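Conserved protein with 2 CBS domains (Pyrobaculum aerophilum, PDB 2RIH) binds AMP through a tandem pair of CBS domains, a Bateman module, and so probably acts as an adenine-nucleotide sensor in this hyperthermophilic archaeon. Local coordinates at residues Pro50-Val54 and Met74-Pro80; Val27-Leu31 and Val54-Ile59; Ala92-Met96 and Leu117-Leu122; Val16-Ala22 and Leu38-Arg44. One frame throughout, in Å; residues are numbered along the deposited sequence. Where two conformers were deposited one is given.

Contact 1: Pro50-Val54 and Met74-Pro80; sequences PVAVV and MPIANSP
Start with P50-V54 as an edge strand within this chain, extended except at V51 (phi/psi -119/-21), and lay the loop M74-P80 against it, opening with a 3-10 turn at M74-I76 (A77 N to M74 O, 2.9 Å). A single antiparallel bridge sets the register, V53 and N78 as a hydrogen-bonded pair: V53 N to N78 O and N78 N to V53 O are both 2.8 Å, CA to CA 5.2 Å. M74 (t, p, p) curls back so that its SD lies 3.7 Å from A52 CB and its CE 3.9 Å from V51 CG2. A77 CB sits 3.6 Å from A52 CB and 3.7 Å from V54 CG2; V54, in t, also turns CG1 to I76 CD1 (p, t) at 3.9 Å. V53, in m, brings CG1 within 4.1 Å of P80 CB. N78 (m) sends ND2 to D58, like N78 an AMP-binding residue. The loop, running from helix 56-64 to strand 82-84, covers one edge of this first-domain strand; strand 38-43 pairs with the other, V51 and A52 forming a classic bulge opposite L41, and P50 and V53 reach strand 103-107 of the second CBS domain.

Contact 2: Val27-Leu31 and Val54-Ile59; sequences VATEL and VSERDI. With SO4 (sulfate ion), chain C; SO4 (sulfate ion), chain F.
Helix residues V27-L31 pack over a junction where strand V54-S55 gives way to helix E56-I59. The nearest CA pairs are V27-V54 at 7.5 Å and A28-E56 at 7.3 Å. The packing is apolar. V27 (t) puts CG1 3.8 Å from V54 CG1 and 4.0 Å from I59 CD1. I59 (m, t) is the hub, its CD1 also 4.0 Å from A28 CB and 4.1 Å from L31 CD1 (m, t). Polar bonds shape the turn. S55 is the N-cap and makes a capping box with D58: S55 N gives to D58 OD2 at 2.9 Å, and R57 N reaches S55 OG weakly at 3.4 Å. E56 bridges to R57 of the second subunit. Two sulfates, probably from the crystallisation liquor, accept through their O4 atoms, one from S55 OG and one from R57 NH2, both at 2.8 Å. S55 and D58 belong to one AMP site seen in this protein, R57 to the other; S55 and D58 form the Ser-x-x-Asp pattern at the strand-to-helix turn, common in nucleotide-binding CBS domains.

Contact 3: Ala92-Met96 and Leu117-Leu122; sequences AAEKM and LSIRDL. With SO4 (sulfate ion), chain D.
This is the nucleotide-site corner of the second CBS domain, where strand 113-118 runs into a capped helix and S118, R120 and D121 bind AMP in this protein. Helix residues A92-M96 lie over that corner, with CA atoms 8.0 Å apart for A92-L117 and 7.3 Å for A93-L122. M96 has the most surface covered. With chi1 in m and chi2 and chi3 in t, it carries CE to 3.6 Å from L117 O and 3.7 Å from L122 CD1, while its SD lies 4.0 Å from I119 CB. The small A92 lets L117 (t, p) come close, CB to CD2 3.5 Å; L122 (m, t) brings CD1 within 4.1 Å of A93 CB. F124 of the second subunit packs on M96 and I119, tying this core to the dimer interface. The turn into the weakly bonded helix is fixed by a capping box: S118 N donates to D121 OD2 at 2.7 Å, and S118 OG, with chi1 in t, accepts from R120 N at 3.0 Å. D121 is also salt-bridged to K12. A sulfate, probably from the crystallisation liquor, is held by S118 OG to O1 at 2.7 Å and weakly by R120 NH1 to O3 at 2.8 Å.

Contact 4: Val16-Ala22 and Leu38-Arg44; sequences VSLPETA and LAVLTAR
E20 is the residue most covered here, followed by R44 and L41, so build outward from them. E20 leaves strand 16-19 in a type I turn, P19 to A22, closed by A22 N to P19 O at 2.9 Å. Its backbone N still bonds T42 O, 3.0 Å, and its p, t side chain folds back so that OE1 takes R44 N at 2.9 Å. R44, with chi1 in p, curls the same way, its NH1 3.9 Å from E20 OE1, a long salt bridge. Behind this end the two strands run parallel, the axes of 16-19 and 38-43 approaching to 4.5 Å and crossing at -35°, as the paired strands of a beta-alpha-beta crossover whose connection is helix 24-34. V40 N to V16 O (2.8 Å), L18 N to V40 O (2.9 Å) and T42 N to L18 O (2.9 Å) set the register, S17 opposite V40 and L18 opposite L41. L41 (m, t) shares a sheet face with V16, L18 and A39; its CD2 meets L18 CB at 4.1 Å and A22 CB at 4.3 Å. On this face V27 and L31 of the helix cover A39. One water links V16 N (2.9 Å) to L38 O (2.6 Å).

In the fold
Contacts 2 and 4 lie in the first CBS domain; contact 1 brings the 74-80 loop against it. Contacts 1 and 2 share V54 on strand 50-55, which pairs with strand 38-43 of contact 4 through A52 O to L41 N (2.7 Å) and V54 O to A39 N (2.9 Å). Centres lie about 8 Å apart for contacts 1 and 4. N78 ND2 meets D58 OD1 at 3.0 Å, joining loop and capped helix at one AMP site. Contact 3 is the second domain's counterpart of contact 2, centres about 18 Å apart; both reach the second subunit. S118, R120 and D121 share the other AMP site with V16, L38 and R57, which at the sulfate there comes from the second subunit.

Contact 1: Pro50-Val54 and Met74-Pro80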
loop_
_atom_site.group_PDB
_atom_site.type_symbol
_atom_site.label_atom_id
_atom_site.label_comp_id
_atom_site.label_asym_id
_atom_site.label_seq_id
_atom_site.Cartn_x
_atom_site.Cartn_y
_atom_site.Cartn_z
ATOM N N PRO A 50 -21.724 -0.286 -0.540
ATOM C CA PRO A 50 -20.564 -1.179 -0.735
ATOM C C PRO A 50 -20.886 -2.644 -0.472
ATOM O O PRO A 50 -21.570 -2.961 0.507
ATOM C CB PRO A 50 -19.547 -0.691 0.307
ATOM C CG PRO A 50 -20.007 0.627 0.728
ATOM C CD PRO A 50 -21.501 0.614 0.604
ATOM N N VAL A 51 -20.418 -3.527 -1.351
ATOM C CA VAL A 51 -20.583 -4.973 -1.144
ATOM C C VAL A 51 -19.231 -5.680 -1.057
ATOM O O VAL A 51 -19.125 -6.764 -0.494
ATOM C CB VAL A 51 -21.501 -5.614 -2.218
ATOM C CG1 VAL A 51 -22.918 -5.003 -2.124
ATOM C CG2 VAL A 51 -20.927 -5.454 -3.617
ATOM N N ALA A 52 -18.185 -5.052 -1.583
ATOM C CA ALA A 52 -16.873 -5.667 -1.587
ATOM C C ALA A 52 -15.815 -4.632 -1.874
ATOM O O ALA A 52 -16.124 -3.527 -2.326
ATOM C CB ALA A 52 -16.817 -6.785 -2.635
ATOM N N VAL A 53 -14.567 -5.001 -1.607
ATOM C CA VAL A 53 -13.419 -4.176 -1.942
ATOM C C VAL A 53 -12.360 -5.005 -2.663
ATOM O O VAL A 53 -12.204 -6.207 -2.407
ATOM C CB VAL A 53 -12.809 -3.484 -0.689
ATOM C CG1 VAL A 53 -13.846 -2.570 -0.047
ATOM C CG2 VAL A 53 -12.262 -4.509 0.334
ATOM N N VAL A 54 -11.660 -4.342 -3.581
ATOM C CA VAL A 54 -10.528 -4.907 -4.292
ATOM C C VAL A 54 -9.384 -3.907 -4.215
ATOM O O VAL A 54 -9.521 -2.766 -4.654
ATOM C CB VAL A 54 -10.857 -5.171 -5.783
ATOM C CG1 VAL A 54 -9.654 -5.785 -6.500
ATOM C CG2 VAL A 54 -12.068 -6.076 -5.907
ATOM N N MET A 74 -15.044 -9.846 -8.513
ATOM C CA MET A 74 -15.700 -10.263 -7.263
ATOM C C MET A 74 -15.041 -11.469 -6.575
ATOM O O MET A 74 -14.860 -11.442 -5.354
ATOM C CB MET A 74 -17.210 -10.497 -7.454
ATOM C CG MET A 74 -17.965 -10.795 -6.141
ATOM S SD MET A 74 -17.813 -9.499 -4.877
ATOM C CE MET A 74 -19.033 -8.340 -5.489
ATOM N N PRO A 75 -14.701 -12.535 -7.329
ATOM C CA PRO A 75 -13.988 -13.653 -6.694
ATOM C C PRO A 75 -12.664 -13.294 -5.985
ATOM O O PRO A 75 -12.251 -14.022 -5.100
ATOM C CB PRO A 75 -13.733 -14.617 -7.861
ATOM C CG PRO A 75 -14.810 -14.315 -8.835
ATOM C CD PRO A 75 -15.002 -12.825 -8.744
ATOM N N ILE A 76 -12.005 -12.199 -6.357
ATOM C CA ILE A 76 -10.770 -11.806 -5.663
ATOM C C ILE A 76 -11.031 -10.733 -4.594
ATOM O O ILE A 76 -10.111 -10.306 -3.899
ATOM C CB ILE A 76 -9.652 -11.362 -6.638
ATOM C CG1 ILE A 76 -9.939 -9.999 -7.278
ATOM C CG2 ILE A 76 -9.444 -12.422 -7.704
ATOM C CD1 ILE A 76 -8.718 -9.353 -7.888
ATOM N N ALA A 77 -12.290 -10.323 -4.475
ATOM C CA ALA A 77 -12.702 -9.247 -3.577
ATOM C C ALA A 77 -12.809 -9.692 -2.118
ATOM O O ALA A 77 -12.883 -10.882 -1.813
ATOM C CB ALA A 77 -14.037 -8.673 -4.056
ATOM N N ASN A 78 -12.823 -8.710 -1.224
ATOM C CA ASN A 78 -12.936 -8.936 0.212
ATOM C C ASN A 78 -14.133 -8.180 0.757
ATOM O O ASN A 78 -14.599 -7.229 0.141
ATOM C CB ASN A 78 -11.676 -8.441 0.921
ATOM C CG ASN A 78 -10.430 -9.110 0.409
ATOM O OD1 ASN A 78 -10.262 -10.317 0.555
ATOM N ND2 ASN A 78 -9.554 -8.336 -0.208
ATOM N N SER A 79 -14.625 -8.608 1.915
ATOM C CA SER A 79 -15.727 -7.920 2.582
ATOM C C SER A 79 -15.270 -6.527 3.017
ATOM O O SER A 79 -14.138 -6.372 3.482
ATOM C CB SER A 79 -16.210 -8.714 3.792
ATOM O OG SER A 79 -17.451 -8.223 4.242
ATOM N N PRO A 80 -16.133 -5.503 2.845
ATOM C CA PRO A 80 -15.707 -4.156 3.237
ATOM C C PRO A 80 -15.544 -3.971 4.754
ATOM O O PRO A 80 -16.468 -4.263 5.530
ATOM C CB PRO A 80 -16.834 -3.250 2.700
ATOM C CG PRO A 80 -17.605 -4.085 1.757
ATOM C CD PRO A 80 -17.494 -5.485 2.284
#

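Contact 2: Val27-Leu31 and Val54-Ile59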
loop_
_atom_site.group_PDB
_atom_site.type_symbol
_atom_site.label_atom_id
_atom_site.label_comp_id
_atom_site.label_asym_id
_atom_site.label_seq_id
_atom_site.Cartn_x
_atom_site.Cartn_y
_atom_site.Cartn_z
ATOM N N VAL A 27 -11.092 -2.792 -12.656
ATOM C CA VAL A 27 -10.714 -2.269 -11.343
ATOM C C VAL A 27 -9.303 -1.685 -11.375
ATOM O O VAL A 27 -9.078 -0.569 -10.913
ATOM C CB VAL A 27 -10.788 -3.356 -10.243
ATOM C CG1 VAL A 27 -10.155 -2.844 -8.919
ATOM C CG2 VAL A 27 -12.232 -3.808 -10.046
ATOM N N ALA A 28 -8.360 -2.453 -11.910
ATOM C CA ALA A 28 -6.979 -2.004 -12.070
ATOM C C ALA A 28 -6.860 -0.704 -12.854
ATOM O O ALA A 28 -6.069 0.161 -12.492
ATOM C CB ALA A 28 -6.138 -3.094 -12.732
ATOM N N THR A 29 -7.643 -0.570 -13.921
ATOM C CA THR A 29 -7.627 0.633 -14.763
ATOM C C THR A 29 -8.088 1.864 -13.981
ATOM O O THR A 29 -7.427 2.918 -14.004
ATOM C CB THR A 29 -8.503 0.436 -16.022
ATOM O OG1 THR A 29 -7.970 -0.646 -16.800
ATOM C CG2 THR A 29 -8.569 1.715 -16.879
ATOM N N GLU A 30 -9.192 1.723 -13.254
ATOM C CA GLU A 30 -9.730 2.841 -12.486
ATOM C C GLU A 30 -8.820 3.243 -11.331
ATOM O O GLU A 30 -8.638 4.428 -11.069
ATOM C CB GLU A 30 -11.139 2.536 -11.981
ATOM C CG GLU A 30 -12.153 2.320 -13.083
ATOM C CD GLU A 30 -12.170 3.423 -14.121
ATOM O OE1 GLU A 30 -12.156 3.100 -15.326
ATOM O OE2 GLU A 30 -12.197 4.605 -13.734
ATOM N N LEU A 31 -8.243 2.257 -10.653
ATOM C CA LEU A 31 -7.277 2.529 -9.582
ATOM C C LEU A 31 -6.012 3.219 -10.110
ATOM O O LEU A 31 -5.520 4.176 -9.504
ATOM C CB LEU A 31 -6.891 1.236 -8.865
ATOM C CG LEU A 31 -7.920 0.596 -7.926
ATOM C CD1 LEU A 31 -7.320 -0.679 -7.346
ATOM C CD2 LEU A 31 -8.354 1.567 -6.821
ATOM N N VAL A 54 -11.660 -4.342 -3.581
ATOM C CA VAL A 54 -10.528 -4.907 -4.292
ATOM C C VAL A 54 -9.384 -3.907 -4.215
ATOM O O VAL A 54 -9.521 -2.766 -4.654
ATOM C CB VAL A 54 -10.857 -5.171 -5.783
ATOM C CG1 VAL A 54 -9.654 -5.785 -6.500
ATOM C CG2 VAL A 54 -12.068 -6.076 -5.907
ATOM N N SER A 55 -8.266 -4.322 -3.629
ATOM C CA SER A 55 -7.091 -3.467 -3.583
ATOM C C SER A 55 -6.035 -3.954 -4.562
ATOM O O SER A 55 -6.123 -5.060 -5.103
ATOM C CB SER A 55 -6.513 -3.414 -2.175
ATOM O OG SER A 55 -6.043 -4.684 -1.792
ATOM N N GLU A 56 -5.048 -3.099 -4.791
ATOM C CA GLU A 56 -3.873 -3.434 -5.582
ATOM C C GLU A 56 -3.183 -4.695 -5.057
ATOM O O GLU A 56 -2.538 -5.422 -5.818
ATOM C CB GLU A 56 -2.899 -2.252 -5.590
ATOM C CG GLU A 56 -2.388 -1.837 -4.232
ATOM C CD GLU A 56 -1.670 -0.506 -4.261
ATOM O OE1 GLU A 56 -1.762 0.228 -3.266
ATOM O OE2 GLU A 56 -1.025 -0.186 -5.272
ATOM N N ARG A 57 -3.320 -4.948 -3.758
ATOM C CA ARG A 57 -2.810 -6.171 -3.166
ATOM C C ARG A 57 -3.533 -7.425 -3.658
ATOM O O ARG A 57 -2.910 -8.472 -3.848
ATOM C CB ARG A 57 -2.876 -6.104 -1.647
ATOM C CG ARG A 57 -2.264 -7.336 -1.021
ATOM C CD ARG A 57 -1.527 -7.030 0.250
ATOM N NE ARG A 57 -0.429 -6.098 0.017
ATOM C CZ ARG A 57 0.450 -5.749 0.948
ATOM N NH1 ARG A 57 0.382 -6.275 2.165
ATOM N NH2 ARG A 57 1.396 -4.877 0.655
ATOM N N ASP A 58 -4.846 -7.322 -3.844
ATOM C CA ASP A 58 -5.631 -8.431 -4.384
ATOM C C ASP A 58 -5.279 -8.663 -5.853
ATOM O O ASP A 58 -5.189 -9.802 -6.314
ATOM C CB ASP A 58 -7.130 -8.155 -4.231
ATOM C CG ASP A 58 -7.558 -8.033 -2.773
ATOM O OD1 ASP A 58 -7.262 -8.947 -1.963
ATOM O OD2 ASP A 58 -8.199 -7.021 -2.443
ATOM N N ILE A 59 -5.086 -7.572 -6.583
ATOM C CA ILE A 59 -4.661 -7.642 -7.978
ATOM C C ILE A 59 -3.258 -8.260 -8.082
ATOM O O ILE A 59 -2.981 -9.051 -8.993
ATOM C CB ILE A 59 -4.736 -6.240 -8.628
ATOM C CG1 ILE A 59 -6.215 -5.841 -8.787
ATOM C CG2 ILE A 59 -3.980 -6.214 -9.976
ATOM C CD1 ILE A 59 -6.472 -4.358 -8.964
HETATM S S SO4 C . -4.697 -3.097 1.395
HETATM O O1 SO4 C . -3.733 -3.495 2.413
HETATM O O2 SO4 C . -5.683 -2.206 2.009
HETATM O O3 SO4 C . -4.048 -2.366 0.310
HETATM O O4 SO4 C . -5.331 -4.293 0.886
HETATM S S SO4 F . 3.429 -3.090 3.469
HETATM O O1 SO4 F . 4.634 -3.232 2.661
HETATM O O2 SO4 F . 3.772 -3.142 4.880
HETATM O O3 SO4 F . 2.802 -1.816 3.197
HETATM O O4 SO4 F . 2.519 -4.171 3.157
#

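Contact 3: Ala92-Met96 and Leu117-Leu122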
loop_
_atom_site.group_PDB
_atom_site.type_symbol
_atom_site.label_atom_id
_atom_site.label_comp_id
_atom_site.label_asym_id
_atom_site.label_seq_id
_atom_site.Cartn_x
_atom_site.Cartn_y
_atom_site.Cartn_z
ATOM N N ALA A 92 -10.267 4.334 12.751
ATOM C CA ALA A 92 -9.814 3.838 11.442
ATOM C C ALA A 92 -8.450 3.166 11.553
ATOM O O ALA A 92 -8.260 2.057 11.044
ATOM C CB ALA A 92 -9.762 4.962 10.423
ATOM N N ALA A 93 -7.515 3.844 12.220
ATOM C CA ALA A 93 -6.179 3.313 12.460
ATOM C C ALA A 93 -6.239 1.948 13.138
ATOM O O ALA A 93 -5.566 1.016 12.715
ATOM C CB ALA A 93 -5.363 4.280 13.316
ATOM N N GLU A 94 -7.051 1.843 14.188
ATOM C CA GLU A 94 -7.223 0.582 14.905
ATOM C C GLU A 94 -7.784 -0.521 13.998
ATOM O O GLU A 94 -7.267 -1.643 13.991
ATOM C CB GLU A 94 -8.111 0.785 16.139
ATOM C CG GLU A 94 -8.018 -0.330 17.170
ATOM C CD GLU A 94 -6.596 -0.566 17.676
ATOM O OE1 GLU A 94 -5.786 0.396 17.725
ATOM O OE2 GLU A 94 -6.290 -1.726 18.027
ATOM N N LYS A 95 -8.814 -0.207 13.218
ATOM C CA LYS A 95 -9.355 -1.181 12.259
ATOM C C LYS A 95 -8.298 -1.618 11.238
ATOM O O LYS A 95 -8.222 -2.794 10.893
ATOM C CB LYS A 95 -10.611 -0.660 11.538
ATOM C CG LYS A 95 -11.887 -0.755 12.374
ATOM C CD LYS A 95 -13.044 -1.361 11.588
ATOM C CE LYS A 95 -14.279 -1.588 12.463
ATOM N NZ LYS A 95 -15.186 -2.657 11.909
ATOM N N MET A 96 -7.482 -0.682 10.759
ATOM C CA MET A 96 -6.399 -1.035 9.846
ATOM C C MET A 96 -5.421 -1.988 10.521
ATOM O O MET A 96 -5.039 -2.996 9.935
ATOM C CB MET A 96 -5.645 0.204 9.361
ATOM C CG MET A 96 -6.390 1.001 8.343
ATOM S SD MET A 96 -5.464 2.448 7.849
ATOM C CE MET A 96 -6.816 3.424 7.202
ATOM N N LEU A 117 -10.400 5.826 3.134
ATOM C CA LEU A 117 -9.309 6.392 3.898
ATOM C C LEU A 117 -8.114 5.442 3.805
ATOM O O LEU A 117 -8.259 4.230 3.956
ATOM C CB LEU A 117 -9.754 6.562 5.352
ATOM C CG LEU A 117 -8.883 7.378 6.303
ATOM C CD1 LEU A 117 -8.976 8.870 5.972
ATOM C CD2 LEU A 117 -9.302 7.119 7.753
ATOM N N SER A 118 -6.943 6.009 3.542
ATOM C CA SER A 118 -5.717 5.261 3.441
ATOM C C SER A 118 -4.842 5.469 4.675
ATOM O O SER A 118 -4.992 6.444 5.403
ATOM C CB SER A 118 -4.942 5.728 2.210
ATOM O OG SER A 118 -3.654 5.176 2.209
ATOM N N ILE A 119 -3.909 4.544 4.875
ATOM C CA ILE A 119 -2.872 4.684 5.881
ATOM C C ILE A 119 -1.997 5.941 5.609
ATOM O O ILE A 119 -1.487 6.572 6.538
ATOM C CB ILE A 119 -2.029 3.388 5.955
ATOM C CG1 ILE A 119 -1.207 3.348 7.241
ATOM C CG2 ILE A 119 -1.129 3.231 4.714
ATOM C CD1 ILE A 119 -0.709 1.954 7.566
ATOM N N ARG A 120 -1.862 6.318 4.341
ATOM C CA ARG A 120 -1.204 7.586 3.957
ATOM C C ARG A 120 -1.854 8.806 4.579
ATOM O O ARG A 120 -1.165 9.769 4.937
ATOM C CB ARG A 120 -1.303 7.808 2.457
ATOM C CG ARG A 120 -0.213 7.256 1.625
ATOM C CD ARG A 120 -0.653 7.349 0.166
ATOM N NE ARG A 120 0.474 7.621 -0.691
ATOM C CZ ARG A 120 0.960 6.828 -1.631
ATOM N NH1 ARG A 120 0.422 5.653 -1.933
ATOM N NH2 ARG A 120 2.010 7.261 -2.289
ATOM N N ASP A 121 -3.184 8.785 4.649
ATOM C CA ASP A 121 -3.961 9.914 5.168
ATOM C C ASP A 121 -3.780 10.110 6.671
ATOM O O ASP A 121 -3.887 11.234 7.183
ATOM C CB ASP A 121 -5.449 9.716 4.868
ATOM C CG ASP A 121 -5.745 9.628 3.379
ATOM O OD1 ASP A 121 -5.351 10.557 2.632
ATOM O OD2 ASP A 121 -6.401 8.639 2.957
ATOM N N LEU A 122 -3.507 9.016 7.375
ATOM C CA LEU A 122 -3.441 9.028 8.829
ATOM C C LEU A 122 -2.040 9.202 9.393
ATOM O O LEU A 122 -1.874 9.694 10.511
ATOM C CB LEU A 122 -3.986 7.705 9.372
ATOM C CG LEU A 122 -5.446 7.363 9.121
ATOM C CD1 LEU A 122 -5.741 5.971 9.641
ATOM C CD2 LEU A 122 -6.352 8.397 9.771
HETATM S S SO4 D . -3.254 4.994 -1.400
HETATM O O1 SO4 D . -2.565 4.511 -0.217
HETATM O O2 SO4 D . -3.829 6.304 -1.123
HETATM O O3 SO4 D . -2.316 5.141 -2.492
HETATM O O4 SO4 D . -4.299 4.066 -1.779
#

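Contact 4: Val16-Ala22 and Leu38-Arg44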
loop_
_atom_site.group_PDB
_atom_site.type_symbol
_atom_site.label_atom_id
_atom_site.label_comp_id
_atom_site.label_asym_id
_atom_site.label_seq_id
_atom_site.Cartn_x
_atom_site.Cartn_y
_atom_site.Cartn_z
ATOM N N VAL A 16 -12.956 5.414 -5.602
ATOM C CA VAL A 16 -13.061 4.597 -6.789
ATOM C C VAL A 16 -14.087 3.500 -6.506
ATOM O O VAL A 16 -13.896 2.662 -5.617
ATOM C CB VAL A 16 -11.709 3.957 -7.172
ATOM C CG1 VAL A 16 -11.894 2.938 -8.280
ATOM C CG2 VAL A 16 -10.729 5.024 -7.593
ATOM N N SER A 17 -15.200 3.534 -7.226
ATOM C CA SER A 17 -16.188 2.480 -7.107
ATOM C C SER A 17 -16.579 1.975 -8.484
ATOM O O SER A 17 -16.617 2.735 -9.443
ATOM C CB SER A 17 -17.421 2.946 -6.326
ATOM O OG SER A 17 -18.124 3.952 -7.025
ATOM N N LEU A 18 -16.847 0.678 -8.557
ATOM C CA LEU A 18 -17.283 0.031 -9.774
ATOM C C LEU A 18 -18.430 -0.906 -9.402
ATOM O O LEU A 18 -18.518 -1.349 -8.256
ATOM C CB LEU A 18 -16.137 -0.758 -10.416
ATOM C CG LEU A 18 -14.914 0.011 -10.934
ATOM C CD1 LEU A 18 -13.874 0.245 -9.823
ATOM C CD2 LEU A 18 -14.286 -0.735 -12.089
ATOM N N PRO A 19 -19.335 -1.189 -10.355
ATOM C CA PRO A 19 -20.348 -2.196 -10.036
ATOM C C PRO A 19 -19.723 -3.566 -9.753
ATOM O O PRO A 19 -18.617 -3.869 -10.222
ATOM C CB PRO A 19 -21.247 -2.227 -11.278
ATOM C CG PRO A 19 -20.484 -1.548 -12.356
ATOM C CD PRO A 19 -19.505 -0.620 -11.702
ATOM N N GLU A 20 -20.438 -4.367 -8.971
ATOM C CA GLU A 20 -19.986 -5.694 -8.548
ATOM C C GLU A 20 -19.659 -6.682 -9.677
ATOM O O GLU A 20 -19.024 -7.706 -9.424
ATOM C CB GLU A 20 -21.024 -6.319 -7.605
ATOM C CG GLU A 20 -22.437 -6.451 -8.177
ATOM C CD GLU A 20 -23.371 -7.168 -7.226
ATOM O OE1 GLU A 20 -24.443 -6.625 -6.918
ATOM O OE2 GLU A 20 -23.025 -8.273 -6.773
ATOM N N THR A 21 -20.101 -6.377 -10.896
ATOM C CA THR A 21 -19.828 -7.184 -12.093
ATOM C C THR A 21 -18.501 -6.826 -12.774
ATOM O O THR A 21 -18.126 -7.449 -13.773
ATOM C CB THR A 21 -20.941 -6.977 -13.143
ATOM O OG1 THR A 21 -21.177 -5.572 -13.301
ATOM C CG2 THR A 21 -22.238 -7.656 -12.717
ATOM N N ALA A 22 -17.802 -5.818 -12.248
ATOM C CA ALA A 22 -16.537 -5.360 -12.828
ATOM C C ALA A 22 -15.516 -6.491 -13.000
ATOM O O ALA A 22 -15.469 -7.446 -12.214
ATOM C CB ALA A 22 -15.935 -4.237 -11.967
ATOM N N LEU A 38 -7.311 1.234 -3.403
ATOM C CA LEU A 38 -8.506 0.452 -3.082
ATOM C C LEU A 38 -9.750 0.917 -3.829
ATOM O O LEU A 38 -10.085 2.111 -3.825
ATOM C CB LEU A 38 -8.779 0.437 -1.573
ATOM C CG LEU A 38 -9.867 -0.556 -1.147
ATOM C CD1 LEU A 38 -9.325 -1.612 -0.198
ATOM C CD2 LEU A 38 -11.084 0.154 -0.559
ATOM N N ALA A 39 -10.405 -0.052 -4.477
ATOM C CA ALA A 39 -11.668 0.138 -5.161
ATOM C C ALA A 39 -12.816 -0.499 -4.362
ATOM O O ALA A 39 -12.665 -1.569 -3.769
ATOM C CB ALA A 39 -11.606 -0.476 -6.577
ATOM N N VAL A 40 -13.964 0.166 -4.353
ATOM C CA VAL A 40 -15.166 -0.380 -3.741
ATOM C C VAL A 40 -16.090 -0.937 -4.827
ATOM O O VAL A 40 -16.388 -0.258 -5.803
ATOM C CB VAL A 40 -15.914 0.694 -2.910
ATOM C CG1 VAL A 40 -17.240 0.149 -2.364
ATOM C CG2 VAL A 40 -15.038 1.196 -1.776
ATOM N N LEU A 41 -16.517 -2.185 -4.666
ATOM C CA LEU A 41 -17.512 -2.771 -5.568
ATOM C C LEU A 41 -18.872 -2.515 -4.939
ATOM O O LEU A 41 -19.056 -2.748 -3.746
ATOM C CB LEU A 41 -17.268 -4.262 -5.806
ATOM C CG LEU A 41 -15.964 -4.683 -6.509
ATOM C CD1 LEU A 41 -16.039 -6.158 -6.921
ATOM C CD2 LEU A 41 -15.617 -3.819 -7.728
ATOM N N THR A 42 -19.802 -1.978 -5.728
ATOM C CA THR A 42 -21.110 -1.581 -5.215
ATOM C C THR A 42 -22.218 -2.477 -5.760
ATOM O O THR A 42 -22.069 -3.117 -6.808
ATOM C CB THR A 42 -21.426 -0.094 -5.535
ATOM O OG1 THR A 42 -21.373 0.119 -6.949
ATOM C CG2 THR A 42 -20.413 0.829 -4.850
ATOM N N ALA A 43 -23.321 -2.519 -5.021
ATOM C CA ALA A 43 -24.469 -3.337 -5.374
ATOM C C ALA A 43 -25.017 -2.909 -6.735
ATOM O O ALA A 43 -25.138 -1.715 -7.022
ATOM C CB ALA A 43 -25.551 -3.224 -4.301
ATOM N N ARG A 44 -25.326 -3.897 -7.567
ATOM C CA ARG A 44 -25.867 -3.643 -8.896
ATOM C C ARG A 44 -27.087 -2.712 -8.847
ATOM O O ARG A 44 -27.213 -1.802 -9.674
ATOM C CB ARG A 44 -26.194 -4.972 -9.597
ATOM C CG ARG A 44 -27.232 -5.842 -8.891
ATOM C CD ARG A 44 -27.017 -7.340 -9.143
ATOM N NE ARG A 44 -26.810 -7.654 -10.562
ATOM C CZ ARG A 44 -25.705 -8.186 -11.092
ATOM N NH1 ARG A 44 -24.653 -8.506 -10.342
ATOM N NH2 ARG A 44 -25.658 -8.416 -12.402
HETATM O O HOH W 1 -11.067 4.548 -3.645
HETATM O O HOH W 2 -20.263 2.101 -8.566
#